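Local atomic coordinates of uncharacterized protein (Thermus thermophilus HB8, PDB entry 6SCE), a protein that probably degrades DNA as a nuclease of type III CRISPR defence that is switched on when a cyclic oligoadenylate binds to it. Residues Leu552-Cys557 / Arg576-Val581; Tyr434-Glu439 / Thr540-Val545. All coordinates share one frame; numbering follows the deposited sequence. Where two conformers were deposited one is given.

Interaction 1. Residues Leu552-Cys557 / Arg576-Val581; sequences LWFVEC and RSVGGV
Phe554 reaches from strand 551-558 to the last turn of helix 561-579, where its ring meets Val578 and the backbone of Gly579. Its CB leaves the strand on the helix side, and with CG beside the backbone N and anti to the carbonyl carbon (chi1 -65°) the ring is carried towards the helix terminus. CD1 and CE1 form the side of the ring turned to Val545 of strand 541-548. On the other side, CE2 comes to 3.9 Å from Gly579 N, in an oblique approach rather than a stack. At the far end, CZ lies 4.0 Å from Val578 CG1, which touches the ring at its edge, the two side chains crossing at about a right angle. Leu552, two residues back on the same strand, fills in beside this ring: its CD2 is 4.0 Å from Phe554 CZ and 4.1 Å from Gly579 CA. Because Gly579 has no side chain, the helix backbone itself can settle against both apolar groups. One water adds a polar link, accepting from Leu552 N at 2.9 Å and donating to Gly579 O, also at 2.9 Å. Gly580 then takes a positive phi (116°), a conformation that calls for glycine, and the chain leaves the helix. Just past the helix, Val581 packs on an adenine base of the bound RNA. The contact joins the first strand and the helix of the beta-alpha-beta unit formed by 551-558, 561-579 and 584-592. Phe554 also packs on Met571, Leu574 and Val575 of the helix, while helix 425-432 covers Leu552 and Val578 through Leu429. Across the strand, Val555 and Cys557 lie against helix 499-513.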
ATOM      1  N   LEU A 552      -2.887  10.482  -4.362  1.00 35.61           N
ATOM      2  CA  LEU A 552      -3.386  10.384  -5.729  1.00 32.28           C
ATOM      3  C   LEU A 552      -4.885  10.106  -5.688  1.00 31.16           C
ATOM      4  O   LEU A 552      -5.370   9.362  -4.825  1.00 30.71           O
ATOM      5  CB  LEU A 552      -2.695   9.242  -6.475  1.00 33.61           C
ATOM      6  CG  LEU A 552      -2.871   9.250  -7.992  1.00 32.55           C
ATOM      7  CD1 LEU A 552      -2.315  10.491  -8.629  1.00 34.22           C
ATOM      8  CD2 LEU A 552      -2.143   8.032  -8.544  1.00 36.78           C
ATOM      9  N   TRP A 553      -5.615  10.705  -6.627  1.00 32.74           N
ATOM     10  CA  TRP A 553      -7.065  10.519  -6.737  1.00 32.06           C
ATOM     11  C   TRP A 553      -7.394  10.103  -8.159  1.00 32.39           C
ATOM     12  O   TRP A 553      -6.888  10.700  -9.105  1.00 33.43           O
ATOM     13  CB  TRP A 553      -7.820  11.831  -6.482  1.00 35.36           C
ATOM     14  CG  TRP A 553      -7.777  12.366  -5.082  1.00 33.98           C
ATOM     15  CD1 TRP A 553      -6.711  12.934  -4.454  1.00 35.83           C
ATOM     16  CD2 TRP A 553      -8.873  12.458  -4.176  1.00 34.87           C
ATOM     17  NE1 TRP A 553      -7.063  13.325  -3.178  1.00 35.21           N
ATOM     18  CE2 TRP A 553      -8.388  13.061  -2.991  1.00 35.37           C
ATOM     19  CE3 TRP A 553     -10.221  12.082  -4.243  1.00 34.34           C
ATOM     20  CZ2 TRP A 553      -9.202  13.292  -1.884  1.00 35.31           C
ATOM     21  CZ3 TRP A 553     -11.014  12.286  -3.144  1.00 36.95           C
ATOM     22  CH2 TRP A 553     -10.503  12.884  -1.968  1.00 36.90           C
ATOM     23  N   PHE A 554      -8.232   9.078  -8.285  1.00 33.60           N
ATOM     24  CA  PHE A 554      -8.832   8.703  -9.550  1.00 34.19           C
ATOM     25  C   PHE A 554     -10.274   9.184  -9.544  1.00 34.48           C
ATOM     26  O   PHE A 554     -10.952   9.125  -8.517  1.00 36.50           O
ATOM     27  CB  PHE A 554      -8.805   7.188  -9.732  1.00 35.88           C
ATOM     28  CG  PHE A 554      -7.425   6.618  -9.833  1.00 35.31           C
ATOM     29  CD1 PHE A 554      -6.466   7.219 -10.636  1.00 39.04           C
ATOM     30  CD2 PHE A 554      -7.084   5.470  -9.134  1.00 37.19           C
ATOM     31  CE1 PHE A 554      -5.190   6.692 -10.726  1.00 39.81           C
ATOM     32  CE2 PHE A 554      -5.812   4.937  -9.227  1.00 35.37           C
ATOM     33  CZ  PHE A 554      -4.872   5.533 -10.027  1.00 34.91           C
ATOM     34  N   VAL A 555     -10.736   9.635 -10.705  1.00 38.00           N
ATOM     35  CA  VAL A 555     -12.070  10.209 -10.836  1.00 38.59           C
ATOM     36  C   VAL A 555     -12.932   9.290 -11.700  1.00 38.94           C
ATOM     37  O   VAL A 555     -12.471   8.790 -12.749  1.00 32.81           O
ATOM     38  CB  VAL A 555     -12.022  11.603 -11.492  1.00 40.84           C
ATOM     39  CG1 VAL A 555     -13.418  12.224 -11.556  1.00 42.21           C
ATOM     40  CG2 VAL A 555     -11.072  12.522 -10.742  1.00 40.86           C
ATOM     41  N   GLU A 556     -14.166   9.048 -11.250  1.00 38.11           N
ATOM     42  CA  GLU A 556     -15.154   8.308 -12.068  1.00 41.84           C
ATOM     43  C   GLU A 556     -16.364   9.213 -12.236  1.00 41.63           C
ATOM     44  O   GLU A 556     -16.878   9.727 -11.246  1.00 42.01           O
ATOM     45  CB  GLU A 556     -15.560   6.984 -11.406  1.00 44.69           C
ATOM     46  CG  GLU A 556     -16.588   6.151 -12.174  1.00 49.17           C
ATOM     47  CD  GLU A 556     -16.037   5.485 -13.424  1.00 50.32           C
ATOM     48  OE1 GLU A 556     -14.802   5.420 -13.595  1.00 53.36           O
ATOM     49  OE2 GLU A 556     -16.850   5.005 -14.241  1.00 57.05           O
ATOM     50  N   CYS A 557     -16.804   9.380 -13.483  1.00 41.09           N
ATOM     51  CA  CYS A 557     -17.902  10.280 -13.847  1.00 44.95           C
ATOM     52  C   CYS A 557     -19.018   9.483 -14.504  1.00 46.31           C
ATOM     53  O   CYS A 557     -18.777   8.797 -15.496  1.00 47.54           O
ATOM     54  CB  CYS A 557     -17.428  11.316 -14.857  1.00 45.26           C
ATOM     55  SG  CYS A 557     -16.274  12.518 -14.176  1.00 45.92           S
ATOM     56  N   ARG A 576      -6.773   1.658  -4.020  1.00 34.81           N
ATOM     57  CA  ARG A 576      -5.887   1.107  -3.008  1.00 38.05           C
ATOM     58  C   ARG A 576      -4.593   0.582  -3.603  1.00 35.46           C
ATOM     59  O   ARG A 576      -3.499   0.926  -3.145  1.00 32.80           O
ATOM     60  CB  ARG A 576      -6.575  -0.021  -2.206  1.00 41.01           C
ATOM     61  CG  ARG A 576      -5.652  -0.711  -1.189  1.00 46.21           C
ATOM     62  CD  ARG A 576      -6.387  -1.722  -0.306  1.00 52.84           C
ATOM     63  NE  ARG A 576      -6.823  -2.915  -1.044  1.00 59.41           N
ATOM     64  CZ  ARG A 576      -6.129  -4.056  -1.178  1.00 64.67           C
ATOM     65  NH1 ARG A 576      -4.931  -4.219  -0.620  1.00 67.69           N
ATOM     66  NH2 ARG A 576      -6.642  -5.057  -1.887  1.00 65.35           N
ATOM     67  N   SER A 577      -4.716  -0.252  -4.623  1.00 35.67           N
ATOM     68  CA  SER A 577      -3.564  -0.973  -5.146  0.50 36.87           C
ATOM     69  C   SER A 577      -2.657  -0.095  -5.991  1.00 35.57           C
ATOM     70  O   SER A 577      -1.445  -0.071  -5.777  1.00 35.40           O
ATOM     71  CB  SER A 577      -4.025  -2.188  -5.933  0.50 38.55           C
ATOM     72  OG  SER A 577      -4.697  -3.071  -5.064  0.50 41.90           O
ATOM     73  N   VAL A 578      -3.249   0.639  -6.934  1.00 32.15           N
ATOM     74  CA  VAL A 578      -2.477   1.426  -7.866  1.00 32.75           C
ATOM     75  C   VAL A 578      -2.197   2.847  -7.327  1.00 33.16           C
ATOM     76  O   VAL A 578      -1.087   3.355  -7.479  1.00 35.22           O
ATOM     77  CB  VAL A 578      -3.159   1.495  -9.251  1.00 34.53           C
ATOM     78  CG1 VAL A 578      -2.388   2.418 -10.178  1.00 33.36           C
ATOM     79  CG2 VAL A 578      -3.296   0.085  -9.844  1.00 35.70           C
ATOM     80  N   GLY A 579      -3.200   3.471  -6.705  1.00 34.45           N
ATOM     81  CA  GLY A 579      -3.026   4.812  -6.138  1.00 34.14           C
ATOM     82  C   GLY A 579      -2.200   4.772  -4.850  1.00 31.94           C
ATOM     83  O   GLY A 579      -1.382   5.653  -4.595  1.00 34.70           O
ATOM     84  N   GLY A 580      -2.447   3.770  -4.019  1.00 31.39           N
ATOM     85  CA  GLY A 580      -1.702   3.631  -2.777  1.00 30.62           C
ATOM     86  C   GLY A 580      -2.591   3.775  -1.566  1.00 29.83           C
ATOM     87  O   GLY A 580      -3.823   4.009  -1.662  1.00 29.72           O
ATOM     88  N   VAL A 581      -1.979   3.588  -0.410  1.00 27.89           N
ATOM     89  CA  VAL A 581      -2.712   3.522   0.839  1.00 28.99           C
ATOM     90  C   VAL A 581      -3.439   4.825   1.169  1.00 30.76           C
ATOM     91  O   VAL A 581      -4.457   4.792   1.850  1.00 28.50           O
ATOM     92  CB  VAL A 581      -1.801   3.026   2.004  1.00 32.18           C
ATOM     93  CG1 VAL A 581      -0.784   4.070   2.445  1.00 33.05           C
ATOM     94  CG2 VAL A 581      -2.619   2.562   3.161  1.00 33.20           C
TER
HETATM   95  O   HOH W   1      -1.723   8.113  -3.135  1.00 30.86           O

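Interaction 2. Residues Tyr434-Glu439 / Thr540-Val545; sequences YRFEEE and TEVDGV
Phe436 bridges to Val542 and Val545 from a backbone two strands away, since strand 519-528 runs between 434-438 and 541-548 and the CA atoms of Phe436 and Val542 are 9.6 Å apart. The second segment turns a corner at Asp543, where Asp543 and Gly544 both face Val555 in a classic beta bulge, and each valine flanking that bulge offers a methyl to the phenylalanine. The ring spans the gap because CG stands anti to the backbone N (chi1 177°), carrying its far end towards the two valines. There CE1 lies 4.0 Å from Val542 CG2, while CE2 and CZ are the atoms nearest Val545 CG1. Both methyls approach obliquely, neither over the ring face nor at its edge. The 3.4 Å between Phe436 CE2 and Val545 CG1 is short, but Val545 was deposited in two conformers, so how tight the packing is remains doubtful. Were Phe436 replaced by an alanine, both valine methyls would probably lose their aromatic partner and a gap open beside the bulge. On the same strand, Arg435 grips Glu437 side-on: NE, at 3.0 Å, and NH2, at 3.1 Å, both donate to Glu437 OE2, which lies almost in the guanidinium plane. The carboxylate oxygen uses its anti lone pair towards NE. The strand thus divides its chemistry, pairing charges at an exposed arginine while the buried phenylalanine joins the strands by purely apolar contact, which depends on fit rather than on directional bonds.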
ATOM      1  N   TYR A 434       3.073   2.341 -14.109  1.00 35.75           N
ATOM      2  CA  TYR A 434       2.031   2.577 -15.119  1.00 36.82           C
ATOM      3  C   TYR A 434       2.359   3.768 -16.007  1.00 37.19           C
ATOM      4  O   TYR A 434       2.897   4.779 -15.539  1.00 36.92           O
ATOM      5  CB  TYR A 434       0.688   2.832 -14.450  1.00 36.20           C
ATOM      6  CG  TYR A 434       0.103   1.612 -13.823  1.00 38.61           C
ATOM      7  CD1 TYR A 434       0.556   1.165 -12.594  1.00 39.36           C
ATOM      8  CD2 TYR A 434      -0.875   0.869 -14.474  1.00 40.06           C
ATOM      9  CE1 TYR A 434       0.039   0.018 -12.019  1.00 40.17           C
ATOM     10  CE2 TYR A 434      -1.404  -0.276 -13.897  1.00 40.41           C
ATOM     11  CZ  TYR A 434      -0.933  -0.697 -12.665  1.00 40.34           C
ATOM     12  OH  TYR A 434      -1.434  -1.822 -12.054  1.00 43.10           O
ATOM     13  N   ARG A 435       2.050   3.657 -17.293  1.00 35.87           N
ATOM     14  CA  ARG A 435       2.098   4.824 -18.194  1.00 41.21           C
ATOM     15  C   ARG A 435       0.660   5.325 -18.305  1.00 41.71           C
ATOM     16  O   ARG A 435      -0.218   4.593 -18.717  1.00 42.67           O
ATOM     17  CB  ARG A 435       2.653   4.478 -19.585  1.00 43.89           C
ATOM     18  CG  ARG A 435       2.812   5.706 -20.486  1.00 48.42           C
ATOM     19  CD  ARG A 435       3.429   5.392 -21.858  1.00 50.11           C
ATOM     20  NE  ARG A 435       2.780   4.232 -22.484  1.00 52.31           N
ATOM     21  CZ  ARG A 435       3.275   2.996 -22.542  1.00 53.72           C
ATOM     22  NH1 ARG A 435       4.466   2.692 -22.031  1.00 58.53           N
ATOM     23  NH2 ARG A 435       2.569   2.046 -23.133  1.00 57.31           N
ATOM     24  N   PHE A 436       0.410   6.551 -17.871  1.00 37.95           N
ATOM     25  CA  PHE A 436      -0.918   7.112 -17.968  1.00 40.09           C
ATOM     26  C   PHE A 436      -1.092   7.645 -19.393  1.00 41.67           C
ATOM     27  O   PHE A 436      -0.475   8.628 -19.736  1.00 42.58           O
ATOM     28  CB  PHE A 436      -1.069   8.246 -16.958  1.00 39.92           C
ATOM     29  CG  PHE A 436      -2.397   8.948 -17.023  1.00 39.87           C
ATOM     30  CD1 PHE A 436      -3.564   8.252 -17.271  1.00 40.94           C
ATOM     31  CD2 PHE A 436      -2.476  10.311 -16.806  1.00 44.77           C
ATOM     32  CE1 PHE A 436      -4.778   8.906 -17.328  1.00 42.69           C
ATOM     33  CE2 PHE A 436      -3.698  10.963 -16.853  1.00 43.65           C
ATOM     34  CZ  PHE A 436      -4.837  10.259 -17.109  1.00 39.66           C
ATOM     35  N   GLU A 437      -1.902   6.972 -20.210  1.00 44.62           N
ATOM     36  CA  GLU A 437      -2.165   7.430 -21.590  1.00 48.24           C
ATOM     37  C   GLU A 437      -3.446   8.258 -21.615  1.00 42.64           C
ATOM     38  O   GLU A 437      -4.547   7.729 -21.503  1.00 41.83           O
ATOM     39  CB  GLU A 437      -2.230   6.253 -22.561  1.00 51.10           C
ATOM     40  CG  GLU A 437      -0.848   5.673 -22.835  1.00 55.66           C
ATOM     41  CD  GLU A 437      -0.850   4.503 -23.810  1.00 60.62           C
ATOM     42  OE1 GLU A 437      -1.915   4.194 -24.396  1.00 63.90           O
ATOM     43  OE2 GLU A 437       0.229   3.894 -23.991  1.00 60.63           O
ATOM     44  N   GLU A 438      -3.264   9.571 -21.683  1.00 48.26           N
ATOM     45  CA  GLU A 438      -4.359  10.512 -21.630  1.00 51.38           C
ATOM     46  C   GLU A 438      -5.153  10.478 -22.937  1.00 53.65           C
ATOM     47  O   GLU A 438      -4.574  10.425 -24.026  1.00 46.00           O
ATOM     48  CB  GLU A 438      -3.835  11.926 -21.401  1.00 51.38           C
ATOM     49  CG  GLU A 438      -3.394  12.214 -19.980  1.00 53.49           C
ATOM     50  CD  GLU A 438      -2.659  13.528 -19.875  1.00 54.99           C
ATOM     51  OE1 GLU A 438      -3.198  14.477 -19.292  1.00 62.51           O
ATOM     52  OE2 GLU A 438      -1.540  13.622 -20.406  1.00 68.53           O
ATOM     53  N   GLU A 439      -6.474  10.509 -22.803  1.00 53.62           N
ATOM     54  CA  GLU A 439      -7.383  10.608 -23.949  1.00 58.96           C
ATOM     55  C   GLU A 439      -7.554  12.046 -24.441  1.00 58.29           C
ATOM     56  O   GLU A 439      -7.906  12.266 -25.601  1.00 61.96           O
ATOM     57  CB  GLU A 439      -8.753  10.035 -23.598  1.00 63.37           C
ATOM     58  CG  GLU A 439      -8.987   8.620 -24.090  1.00 69.32           C
ATOM     59  CD  GLU A 439     -10.432   8.204 -23.918  1.00 74.55           C
ATOM     60  OE1 GLU A 439     -10.927   8.271 -22.771  1.00 69.28           O
ATOM     61  OE2 GLU A 439     -11.073   7.824 -24.927  1.00 83.23           O
ATOM     62  N   THR A 540      -6.982  -0.743 -17.690  1.00 56.30           N
ATOM     63  CA  THR A 540      -7.913  -0.011 -16.809  1.00 53.76           C
ATOM     64  C   THR A 540      -8.071   1.436 -17.275  1.00 51.36           C
ATOM     65  O   THR A 540      -7.099   2.102 -17.607  1.00 47.77           O
ATOM     66  CB  THR A 540      -7.478  -0.020 -15.326  1.00 53.52           C
ATOM     67  OG1 THR A 540      -7.531  -1.347 -14.810  1.00 55.76           O
ATOM     68  CG2 THR A 540      -8.399   0.838 -14.479  1.00 54.67           C
ATOM     69  N   GLU A 541      -9.315   1.910 -17.287  1.00 49.87           N
ATOM     70  CA  GLU A 541      -9.655   3.243 -17.774  1.00 47.41           C
ATOM     71  C   GLU A 541     -10.076   4.095 -16.623  1.00 41.50           C
ATOM     72  O   GLU A 541     -10.740   3.609 -15.713  1.00 42.23           O
ATOM     73  CB  GLU A 541     -10.852   3.182 -18.733  1.00 51.74           C
ATOM     74  CG  GLU A 541     -10.506   2.752 -20.139  1.00 58.10           C
ATOM     75  CD  GLU A 541     -11.739   2.427 -20.962  1.00 62.35           C
ATOM     76  OE1 GLU A 541     -12.739   3.169 -20.847  1.00 70.05           O
ATOM     77  OE2 GLU A 541     -11.703   1.430 -21.715  1.00 69.74           O
ATOM     78  N   VAL A 542      -9.732   5.374 -16.672  1.00 39.64           N
ATOM     79  CA  VAL A 542     -10.243   6.306 -15.687  1.00 40.58           C
ATOM     80  C   VAL A 542     -10.791   7.550 -16.379  1.00 37.00           C
ATOM     81  O   VAL A 542     -10.339   7.910 -17.451  1.00 42.46           O
ATOM     82  CB  VAL A 542      -9.145   6.736 -14.673  1.00 40.62           C
ATOM     83  CG1 VAL A 542      -8.669   5.536 -13.863  1.00 42.98           C
ATOM     84  CG2 VAL A 542      -7.997   7.409 -15.395  1.00 41.00           C
ATOM     85  N   ASP A 543     -11.693   8.253 -15.696  1.00 38.90           N
ATOM     86  CA  ASP A 543     -12.295   9.497 -16.218  1.00 38.68           C
ATOM     87  C   ASP A 543     -11.558  10.777 -15.824  1.00 40.98           C
ATOM     88  O   ASP A 543     -11.847  11.869 -16.334  1.00 37.25           O
ATOM     89  CB  ASP A 543     -13.741   9.581 -15.751  1.00 41.19           C
ATOM     90  CG  ASP A 543     -14.603   8.476 -16.333  1.00 41.83           C
ATOM     91  OD1 ASP A 543     -14.199   7.895 -17.350  1.00 42.03           O
ATOM     92  OD2 ASP A 543     -15.662   8.185 -15.744  1.00 44.14           O
ATOM     93  N   GLY A 544     -10.602  10.643 -14.901  1.00 37.09           N
ATOM     94  CA  GLY A 544      -9.787  11.751 -14.494  1.00 37.10           C
ATOM     95  C   GLY A 544      -8.808  11.300 -13.414  1.00 35.68           C
ATOM     96  O   GLY A 544      -8.952  10.233 -12.825  1.00 34.68           O
ATOM     97  N   VAL A 545      -7.792  12.113 -13.187  1.00 36.47           N
ATOM     98  CA  VAL A 545      -6.854  11.846 -12.111  0.50 36.05           C
ATOM     99  C   VAL A 545      -6.300  13.177 -11.614  1.00 36.08           C
ATOM    100  O   VAL A 545      -6.089  14.119 -12.383  1.00 34.94           O
ATOM    101  CB  VAL A 545      -5.757  10.836 -12.540  0.50 36.39           C
ATOM    102  CG1 VAL A 545      -4.916  11.370 -13.694  0.50 37.96           C
ATOM    103  CG2 VAL A 545      -4.869  10.425 -11.371  0.50 37.16           C
TER

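The two contacts meet in one mixed sheet, their centres 11 Å apart, because strands 541-548 and 551-558 are neighbours in it. Val555 N lies 2.8 Å from Gly544 O at the bulge, and Cys557 N is likewise 2.8 Å from Asp543 OD2, both probable hydrogen bonds. Val545 belongs to both apolar clusters, touching Phe436 in interaction 2 and Leu552 and Phe554 of interaction 1. The spacing of Asp543, Glu556 and Lys558 is consistent with a PD-(D/E)XK nuclease site at this junction. Interaction 1 comes within about 4 Å of the bound RNA at its nearest atom, interaction 2 only within about 14 Å.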